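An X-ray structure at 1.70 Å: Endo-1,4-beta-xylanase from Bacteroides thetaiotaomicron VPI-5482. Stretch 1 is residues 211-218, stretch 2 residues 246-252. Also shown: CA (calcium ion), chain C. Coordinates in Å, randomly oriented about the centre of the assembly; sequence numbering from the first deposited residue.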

ATOM      1  N   GLU A 211      -1.605   3.769  15.270  1.00 11.26           N
ATOM      2  CA  GLU A 211      -1.829   4.839  16.240  1.00 11.47           C
ATOM      3  C   GLU A 211      -0.579   5.301  16.973  1.00 11.14           C
ATOM      4  O   GLU A 211      -0.588   6.377  17.548  1.00 11.40           O
ATOM      5  CB  GLU A 211      -2.911   4.438  17.231  1.00 11.64           C
ATOM      6  CG  GLU A 211      -4.302   4.376  16.574  1.00 13.80           C
ATOM      7  CD  GLU A 211      -5.437   4.108  17.548  1.00 17.00           C
ATOM      8  OE1 GLU A 211      -5.188   3.825  18.754  1.00 18.45           O
ATOM      9  OE2 GLU A 211      -6.599   4.197  17.086  1.00 18.69           O
ATOM     10  N   ASN A 212       0.483   4.497  16.973  1.00 10.69           N
ATOM     11  CA  ASN A 212       1.718   4.876  17.653  1.00 10.24           C
ATOM     12  C   ASN A 212       2.473   5.919  16.850  1.00 10.26           C
ATOM     13  O   ASN A 212       2.594   5.785  15.627  1.00 11.80           O
ATOM     14  CB  ASN A 212       2.632   3.661  17.868  1.00  9.91           C
ATOM     15  CG  ASN A 212       3.633   3.896  18.970  1.00  8.81           C
ATOM     16  OD1 ASN A 212       4.746   4.286  18.705  1.00 10.62           O
ATOM     17  ND2 ASN A 212       3.213   3.695  20.217  1.00  8.67           N
ATOM     18  N   LYS A 213       3.038   6.938  17.510  1.00 10.07           N
ATOM     19  CA  LYS A 213       3.872   7.929  16.791  1.00 10.06           C
ATOM     20  C   LYS A 213       5.091   7.314  16.104  1.00  9.42           C
ATOM     21  O   LYS A 213       5.634   7.920  15.194  1.00 10.02           O
ATOM     22  CB  LYS A 213       4.329   9.097  17.699  1.00 10.53           C
ATOM     23  CG  LYS A 213       3.208   9.956  18.143  1.00 12.03           C
ATOM     24  CD  LYS A 213       3.682  10.927  19.200  1.00 12.93           C
ATOM     25  CE  LYS A 213       2.580  11.826  19.655  1.00 16.09           C
ATOM     26  NZ  LYS A 213       3.037  12.600  20.823  1.00 20.02           N
ATOM     27  N   GLY A 214       5.518   6.142  16.608  1.00 10.18           N
ATOM     28  CA  GLY A 214       6.606   5.339  16.101  1.00 10.39           C
ATOM     29  C   GLY A 214       6.267   4.322  15.031  1.00 10.00           C
ATOM     30  O   GLY A 214       7.141   3.461  14.697  1.00 10.16           O
ATOM     31  N   TYR A 215       5.039   4.385  14.485  1.00  9.81           N
ATOM     32  CA  TYR A 215       4.713   3.633  13.251  1.00  9.77           C
ATOM     33  C   TYR A 215       5.854   3.962  12.281  1.00  9.60           C
ATOM     34  O   TYR A 215       6.263   5.150  12.159  1.00  9.10           O
ATOM     35  CB  TYR A 215       3.393   4.099  12.642  1.00  9.46           C
ATOM     36  CG  TYR A 215       2.690   3.158  11.665  1.00  9.61           C
ATOM     37  CD1 TYR A 215       2.448   1.817  11.983  1.00  8.22           C
ATOM     38  CD2 TYR A 215       2.122   3.651  10.497  1.00  9.10           C
ATOM     39  CE1 TYR A 215       1.734   0.961  11.103  1.00  8.24           C
ATOM     40  CE2 TYR A 215       1.411   2.802   9.605  1.00 10.82           C
ATOM     41  CZ  TYR A 215       1.229   1.466   9.928  1.00 10.57           C
ATOM     42  OH  TYR A 215       0.536   0.660   9.079  1.00 11.34           O
ATOM     43  N   GLY A 216       6.399   2.934  11.630  1.00 10.00           N
ATOM     44  CA  GLY A 216       7.522   3.122  10.737  1.00  9.64           C
ATOM     45  C   GLY A 216       7.673   2.068   9.673  1.00  9.80           C
ATOM     46  O   GLY A 216       7.041   1.025   9.747  1.00 10.48           O
ATOM     47  N   VAL A 217       8.504   2.378   8.683  1.00 10.40           N
ATOM     48  CA  VAL A 217       8.743   1.522   7.538  1.00  9.51           C
ATOM     49  C   VAL A 217      10.128   0.901   7.552  1.00  9.72           C
ATOM     50  O   VAL A 217      11.131   1.586   7.812  1.00  8.75           O
ATOM     51  CB  VAL A 217       8.586   2.316   6.229  1.00  9.11           C
ATOM     52  CG1 VAL A 217       8.880   1.428   4.983  1.00  7.78           C
ATOM     53  CG2 VAL A 217       7.167   2.943   6.148  1.00  9.55           C
ATOM     54  N   GLY A 218      10.203  -0.382   7.208  1.00 10.47           N
ATOM     55  CA  GLY A 218      11.475  -1.083   7.068  1.00 10.75           C
ATOM     56  C   GLY A 218      11.391  -2.025   5.886  1.00 11.02           C
ATOM     57  O   GLY A 218      10.325  -2.125   5.241  1.00 11.67           O
ATOM     58  N   LEU A 246       6.445  15.315  11.028  1.00 13.65           N
ATOM     59  CA  LEU A 246       5.351  14.352  10.809  1.00 12.59           C
ATOM     60  C   LEU A 246       5.700  13.101  11.606  1.00 11.75           C
ATOM     61  O   LEU A 246       6.875  12.745  11.671  1.00 12.87           O
ATOM     62  CB  LEU A 246       5.150  13.988   9.332  1.00 12.85           C
ATOM     63  CG  LEU A 246       4.651  15.161   8.466  1.00 11.02           C
ATOM     64  CD1 LEU A 246       4.754  14.821   6.996  1.00 14.90           C
ATOM     65  CD2 LEU A 246       3.234  15.607   8.853  1.00 12.58           C
ATOM     66  N   VAL A 247       4.702  12.543  12.282  1.00 10.95           N
ATOM     67  CA  VAL A 247       4.847  11.297  13.088  1.00 10.81           C
ATOM     68  C   VAL A 247       3.773  10.298  12.657  1.00 10.63           C
ATOM     69  O   VAL A 247       2.872  10.654  11.890  1.00 12.34           O
ATOM     70  CB  VAL A 247       4.758  11.547  14.607  1.00 10.59           C
ATOM     71  CG1 VAL A 247       5.891  12.524  15.061  1.00 10.98           C
ATOM     72  CG2 VAL A 247       3.359  12.022  15.038  1.00 12.72           C
ATOM     73  N   GLY A 248       3.854   9.061  13.153  1.00  9.91           N
ATOM     74  CA  GLY A 248       2.932   8.001  12.708  1.00  9.51           C
ATOM     75  C   GLY A 248       3.071   7.707  11.209  1.00  9.30           C
ATOM     76  O   GLY A 248       2.070   7.411  10.539  1.00  8.87           O
ATOM     77  N   THR A 249       4.315   7.779  10.695  1.00  8.67           N
ATOM     78  CA  THR A 249       4.643   7.632   9.286  1.00  9.22           C
ATOM     79  C   THR A 249       4.708   6.189   8.812  1.00  9.76           C
ATOM     80  O   THR A 249       5.587   5.435   9.219  1.00  9.78           O
ATOM     81  CB  THR A 249       5.966   8.343   8.891  1.00  9.94           C
ATOM     82  OG1 THR A 249       7.064   7.740   9.581  1.00 10.56           O
ATOM     83  CG2 THR A 249       5.880   9.869   9.152  1.00  8.75           C
ATOM     84  N   GLY A 250       3.770   5.805   7.950  1.00  9.25           N
ATOM     85  CA  GLY A 250       3.762   4.429   7.448  1.00  9.46           C
ATOM     86  C   GLY A 250       2.707   4.080   6.436  1.00  9.22           C
ATOM     87  O   GLY A 250       2.049   4.977   5.874  1.00  8.26           O
ATOM     88  N   HIS A 251       2.584   2.759   6.213  1.00  8.20           N
ATOM     89  CA  HIS A 251       1.735   2.115   5.197  1.00  8.76           C
ATOM     90  C   HIS A 251       1.794   2.874   3.911  1.00  8.24           C
ATOM     91  O   HIS A 251       0.850   3.582   3.527  1.00  8.80           O
ATOM     92  CB  HIS A 251       0.284   1.863   5.618  1.00  8.31           C
ATOM     93  CG  HIS A 251      -0.421   0.882   4.732  1.00  9.70           C
ATOM     94  ND1 HIS A 251      -1.246  -0.094   5.236  1.00  7.69           N
ATOM     95  CD2 HIS A 251      -0.340   0.652   3.398  1.00 10.96           C
ATOM     96  CE1 HIS A 251      -1.700  -0.839   4.239  1.00 13.49           C
ATOM     97  NE2 HIS A 251      -1.149  -0.422   3.114  1.00 11.49           N
ATOM     98  N   GLY A 252       2.909   2.702   3.225  1.00  9.10           N
ATOM     99  CA  GLY A 252       3.147   3.408   1.979  1.00  9.38           C
ATOM    100  C   GLY A 252       3.319   2.512   0.787  1.00  9.80           C
ATOM    101  O   GLY A 252       3.061   1.310   0.846  1.00 10.19           O
TER
HETATM  102 CA    CA C 400      -0.705  -1.126   0.630  1.00  9.11          CA
HETATM  103  O   HOH W   1       6.750   7.722  12.622  1.00  9.70           O
HETATM  104  O   HOH W   2       0.276   1.075   0.089  1.00 11.41           O
HETATM  105  O   HOH W   3       1.808  -1.029   1.275  1.00  6.95           O
HETATM  106  O   HOH W   4      -2.755   0.361   0.308  1.00 11.40           O
HETATM  107  O   HOH W   5      -2.686  -2.635   0.620  1.00  9.64           O
HETATM  108  O   HOH W   6      -0.008  -3.374   1.639  1.00  6.98           O

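A single direct hydrogen bond joins the two stretches: Gly248 N donates to Lys213 O at 2.9 Å, and its N-H...O angle of 163° makes it nearly straight. The acceptor lies within a type I turn from Asn212 to Tyr215, closed by Tyr215 N donating to Asn212 O at 3.0 Å. Asparagine suits the first position of this turn because its side chain can reach back to the backbone: Asn212 OD1 accepts from Gly214 N at 2.9 Å. A CB on Gly214 would clash with that same OD1, so glycine fits there.

Farther along, Tyr215 O and Thr249 O lie 3.0 Å apart. Both are acceptors, so no hydrogen bond can join them. Water 1 supplies protons instead, donating to Tyr215 O at 2.7 Å and to Lys213 O at 2.8 Å while accepting from Thr249 N at 3.1 Å; it thus bridges the two backbones. Thr249 O in turn receives a CA-H...O contact from Gly216 CA at 3.4 Å.

Packing centres on Tyr215, whose CB points toward the other stretch. Its CD2 lies 3.5 Å from Gly250 CA, an approach that depends on glycine, since a CB there would sit 2.4 Å from the same CD2. Gly248 O meets the ring edge, 3.8 Å from CD2, and Tyr215 OH reaches 3.7 Å from His251 CB. Gly248 suits its place for another reason: its phi of 62° is favourable for glycine. Apolar contacts complete the packing, with Val217 CG2 3.9 Å from Gly250 CA and the aliphatic part of Lys213 placing CG 3.7 Å from Val247 CG2, while the end of the lysine leads away.

The end of His251 also leads away, and its imidazole nitrogen NE2 coordinates the calcium ion at 2.6 Å, alongside five waters.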